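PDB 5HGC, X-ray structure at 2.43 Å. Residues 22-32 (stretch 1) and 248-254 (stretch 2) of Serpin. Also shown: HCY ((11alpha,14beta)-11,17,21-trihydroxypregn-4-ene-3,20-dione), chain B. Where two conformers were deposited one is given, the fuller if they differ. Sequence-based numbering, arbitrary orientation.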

# COMPACT_ATOMS: atom_id res chain seq x y z
N PHE A 22 -7.29 -1.80 8.20
CA PHE A 22 -6.93 -0.44 7.94
C PHE A 22 -7.90 0.11 6.91
O PHE A 22 -8.45 1.22 7.14
N PHE A 23 -8.08 -0.65 5.81
CA PHE A 23 -9.02 -0.33 4.73
C PHE A 23 -10.45 -0.05 5.22
O PHE A 23 -11.03 0.98 4.83
N ARG A 24 -11.00 -0.97 6.06
CA ARG A 24 -12.35 -0.80 6.65
C ARG A 24 -12.47 0.51 7.39
O ARG A 24 -13.42 1.25 7.14
N GLU A 25 -11.46 0.82 8.22
CA GLU A 25 -11.37 2.07 9.01
C GLU A 25 -11.35 3.31 8.18
O GLU A 25 -12.11 4.25 8.44
N VAL A 26 -10.48 3.34 7.18
CA VAL A 26 -10.28 4.55 6.38
C VAL A 26 -11.48 4.88 5.48
O VAL A 26 -11.76 6.06 5.25
N THR A 27 -12.19 3.86 5.00
CA THR A 27 -13.39 4.07 4.15
C THR A 27 -14.60 4.61 4.95
O THR A 27 -15.39 5.39 4.43
N GLN A 28 -14.73 4.20 6.22
CA GLN A 28 -15.57 4.94 7.19
C GLN A 28 -15.25 6.44 7.36
O GLN A 28 -16.09 7.27 7.05
N GLU A 29 -14.05 6.80 7.84
CA GLU A 29 -13.72 8.21 7.98
C GLU A 29 -13.76 9.05 6.67
O GLU A 29 -13.69 10.28 6.74
N ALA A 30 -13.90 8.41 5.50
CA ALA A 30 -13.93 9.13 4.17
C ALA A 30 -14.71 8.37 3.05
O ALA A 30 -14.10 7.91 2.07
N PRO A 31 -16.06 8.31 3.18
CA PRO A 31 -16.89 7.27 2.54
C PRO A 31 -17.04 7.36 1.03
O PRO A 31 -17.47 6.36 0.43
N ASN A 32 -16.69 8.50 0.42
CA ASN A 32 -16.93 8.72 -1.02
C ASN A 32 -15.77 9.26 -1.78
O ASN A 32 -15.92 9.96 -2.80
N LEU A 248 -19.20 -4.06 -0.04
CA LEU A 248 -17.88 -4.59 -0.34
C LEU A 248 -16.80 -4.07 0.65
O LEU A 248 -16.08 -4.90 1.26
N GLU A 249 -16.70 -2.74 0.79
CA GLU A 249 -15.88 -2.08 1.84
C GLU A 249 -15.98 -2.73 3.21
O GLU A 249 -14.95 -3.02 3.81
N GLN A 250 -17.21 -2.95 3.70
CA GLN A 250 -17.42 -3.43 5.08
C GLN A 250 -17.11 -4.91 5.29
O GLN A 250 -16.98 -5.37 6.40
N THR A 251 -16.98 -5.66 4.21
CA THR A 251 -16.79 -7.11 4.29
C THR A 251 -15.36 -7.45 3.96
O THR A 251 -14.86 -8.47 4.43
N LEU A 252 -14.72 -6.65 3.11
CA LEU A 252 -13.52 -7.10 2.42
C LEU A 252 -12.45 -7.51 3.45
O LEU A 252 -12.10 -6.75 4.36
N ASP A 253 -11.99 -8.73 3.36
CA ASP A 253 -11.01 -9.22 4.30
C ASP A 253 -10.21 -10.27 3.53
O ASP A 253 -10.51 -10.53 2.35
N LYS A 254 -9.23 -10.90 4.16
CA LYS A 254 -8.35 -11.79 3.44
C LYS A 254 -8.99 -13.10 3.02
O LYS A 254 -8.47 -13.80 2.14

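A single arginine, R24, carries the polar side of this contact, and its one hydrogen-bond partner across the contact is a backbone carbonyl, L252 O, not an acidic side chain. Its CA-to-CB bond points sideways, but the chain (chi1 m, chi2 t, chi3 m) brings the guanidinium over the backbone of L252 and D253. R24 CG lies 3.4 Å from E249 O and R24 CD 3.5 Å from Q250 O, and R24 NH1 donates to L252 O at 2.8 Å; the N-H...O angle of 128° makes this hydrogen bond weak despite its short length, although the oxygen sits near the guanidinium plane. R24 NH1 also comes within 3.8 Å of D253 CB, while the end of D253 leads away to cap a backbone N just past the stretch.

F23 and, one turn later, T27 point toward stretch 2. F23 (t) packs CE2 against L252 CD2 at 3.9 Å, the apolar part of the contact, and against E249 CA at 4.2 Å. L252 (t, p) starts sideways, but its end comes nearer. E249 (m, t) extends alongside, its CD 3.7 Å from T27 CB. T27 (p) keeps OG1 3.0 Å from both F23 O and R24 O, within its own helix. The steroid HCY lies beside K254, outside this contact, its O1 2.9 Å from K254 CD.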

# COMPACT_ATOMS: atom_id res chain seq x y z
CB PHE A 22 -5.48 -0.32 7.46
CG PHE A 22 -5.00 1.09 7.36
CD1 PHE A 22 -5.25 1.85 6.22
CD2 PHE A 22 -4.25 1.68 8.40
CE1 PHE A 22 -4.81 3.17 6.14
CE2 PHE A 22 -3.79 2.98 8.30
CZ PHE A 22 -4.08 3.75 7.18
CB PHE A 23 -9.08 -1.44 3.68
CG PHE A 23 -9.90 -1.09 2.47
CD1 PHE A 23 -9.54 -0.00 1.65
CD2 PHE A 23 -11.04 -1.78 2.15
CE1 PHE A 23 -10.27 0.35 0.51
CE2 PHE A 23 -11.80 -1.43 1.01
CZ PHE A 23 -11.40 -0.37 0.19
CB ARG A 24 -12.85 -2.04 7.45
CG ARG A 24 -12.91 -3.30 6.56
CD ARG A 24 -13.65 -4.50 7.12
NE ARG A 24 -12.99 -5.16 8.25
CZ ARG A 24 -11.93 -5.98 8.17
NH1 ARG A 24 -11.34 -6.24 7.00
NH2 ARG A 24 -11.43 -6.53 9.27
CB GLU A 25 -10.13 2.09 9.92
CG GLU A 25 -10.22 1.30 11.22
CD GLU A 25 -11.38 1.72 12.16
OE1 GLU A 25 -11.96 2.86 12.06
OE2 GLU A 25 -11.69 0.87 13.03
CB VAL A 26 -8.91 4.50 5.63
CG1 VAL A 26 -8.89 3.46 4.52
CG2 VAL A 26 -8.50 5.89 5.14
CB THR A 27 -13.76 2.82 3.31
OG1 THR A 27 -13.90 1.68 4.16
CG2 THR A 27 -12.70 2.55 2.27
CB GLN A 28 -15.54 4.29 8.53
CG GLN A 28 -16.19 2.95 8.51
CD GLN A 28 -16.24 2.43 9.92
OE1 GLN A 28 -15.42 1.58 10.30
NE2 GLN A 28 -17.15 2.99 10.72
CB GLU A 29 -12.45 8.44 8.84
CG GLU A 29 -11.08 8.41 8.12
CD GLU A 29 -9.88 7.99 9.02
OE1 GLU A 29 -9.98 7.06 9.87
OE2 GLU A 29 -8.79 8.58 8.85
CB ALA A 30 -12.51 9.52 3.68
CB PRO A 31 -18.27 7.41 3.24
CG PRO A 31 -18.03 8.29 4.42
CD PRO A 31 -16.93 9.22 3.95
CB ASN A 32 -18.10 9.68 -1.22
CG ASN A 32 -19.37 9.09 -0.71
OD1 ASN A 32 -19.79 9.40 0.40
ND2 ASN A 32 -19.94 8.14 -1.47
CB LEU A 248 -17.49 -4.24 -1.76
CG LEU A 248 -16.09 -4.68 -2.20
CD1 LEU A 248 -15.90 -6.20 -2.12
CD2 LEU A 248 -15.87 -4.19 -3.61
CB GLU A 249 -16.24 -0.61 2.02
CG GLU A 249 -15.88 0.26 0.85
CD GLU A 249 -16.45 1.67 0.97
OE1 GLU A 249 -17.24 1.98 1.89
OE2 GLU A 249 -16.08 2.49 0.11
CB GLN A 250 -18.86 -3.15 5.55
CG GLN A 250 -19.20 -1.69 5.90
CD GLN A 250 -20.71 -1.35 5.69
OE1 GLN A 250 -21.60 -2.23 5.53
NE2 GLN A 250 -21.00 -0.06 5.66
CB THR A 251 -17.62 -7.75 3.15
OG1 THR A 251 -18.90 -7.15 3.14
CG2 THR A 251 -17.69 -9.32 3.20
CB LEU A 252 -13.04 -6.04 1.42
CG LEU A 252 -11.76 -6.41 0.66
CD1 LEU A 252 -11.96 -7.54 -0.35
CD2 LEU A 252 -11.17 -5.17 -0.00
CB ASP A 253 -11.69 -9.78 5.56
CG ASP A 253 -12.52 -11.08 5.28
OD1 ASP A 253 -12.80 -11.38 4.09
OD2 ASP A 253 -12.89 -11.81 6.24
CB LYS A 254 -7.10 -12.05 4.25
CG LYS A 254 -7.31 -12.80 5.54
CD LYS A 254 -6.08 -13.66 5.80
CE LYS A 254 -5.80 -13.78 7.29
NZ LYS A 254 -7.00 -13.99 8.16
C1 HCY B . -4.38 -16.13 1.38
C2 HCY B . -4.73 -16.23 2.86
C3 HCY B . -3.88 -15.30 3.70
C4 HCY B . -3.10 -14.21 3.06
C5 HCY B . -3.39 -13.82 1.82
C6 HCY B . -2.95 -12.45 1.35
C7 HCY B . -2.28 -12.55 -0.04
C8 HCY B . -2.99 -13.46 -1.06
C9 HCY B . -3.30 -14.83 -0.43
C10 HCY B . -4.16 -14.71 0.85
C12 HCY B . -2.96 -15.98 -2.78
C11 HCY B . -3.74 -15.93 -1.45
C13 HCY B . -2.73 -14.56 -3.37
C14 HCY B . -2.11 -13.68 -2.28
C15 HCY B . -1.48 -12.52 -3.01
C16 HCY B . -1.00 -13.10 -4.34
C17 HCY B . -1.63 -14.51 -4.46
C18 HCY B . -4.02 -13.92 -3.96
C19 HCY B . -5.53 -14.03 0.66
C20 HCY B . -2.08 -14.83 -5.87
C21 HCY B . -2.00 -16.25 -6.40
O1 HCY B . -3.90 -15.41 4.91
O2 HCY B . -5.11 -15.61 -1.74
O3 HCY B . -0.61 -15.51 -4.21
O4 HCY B . -2.52 -13.96 -6.60
O5 HCY B . -3.19 -16.38 -7.17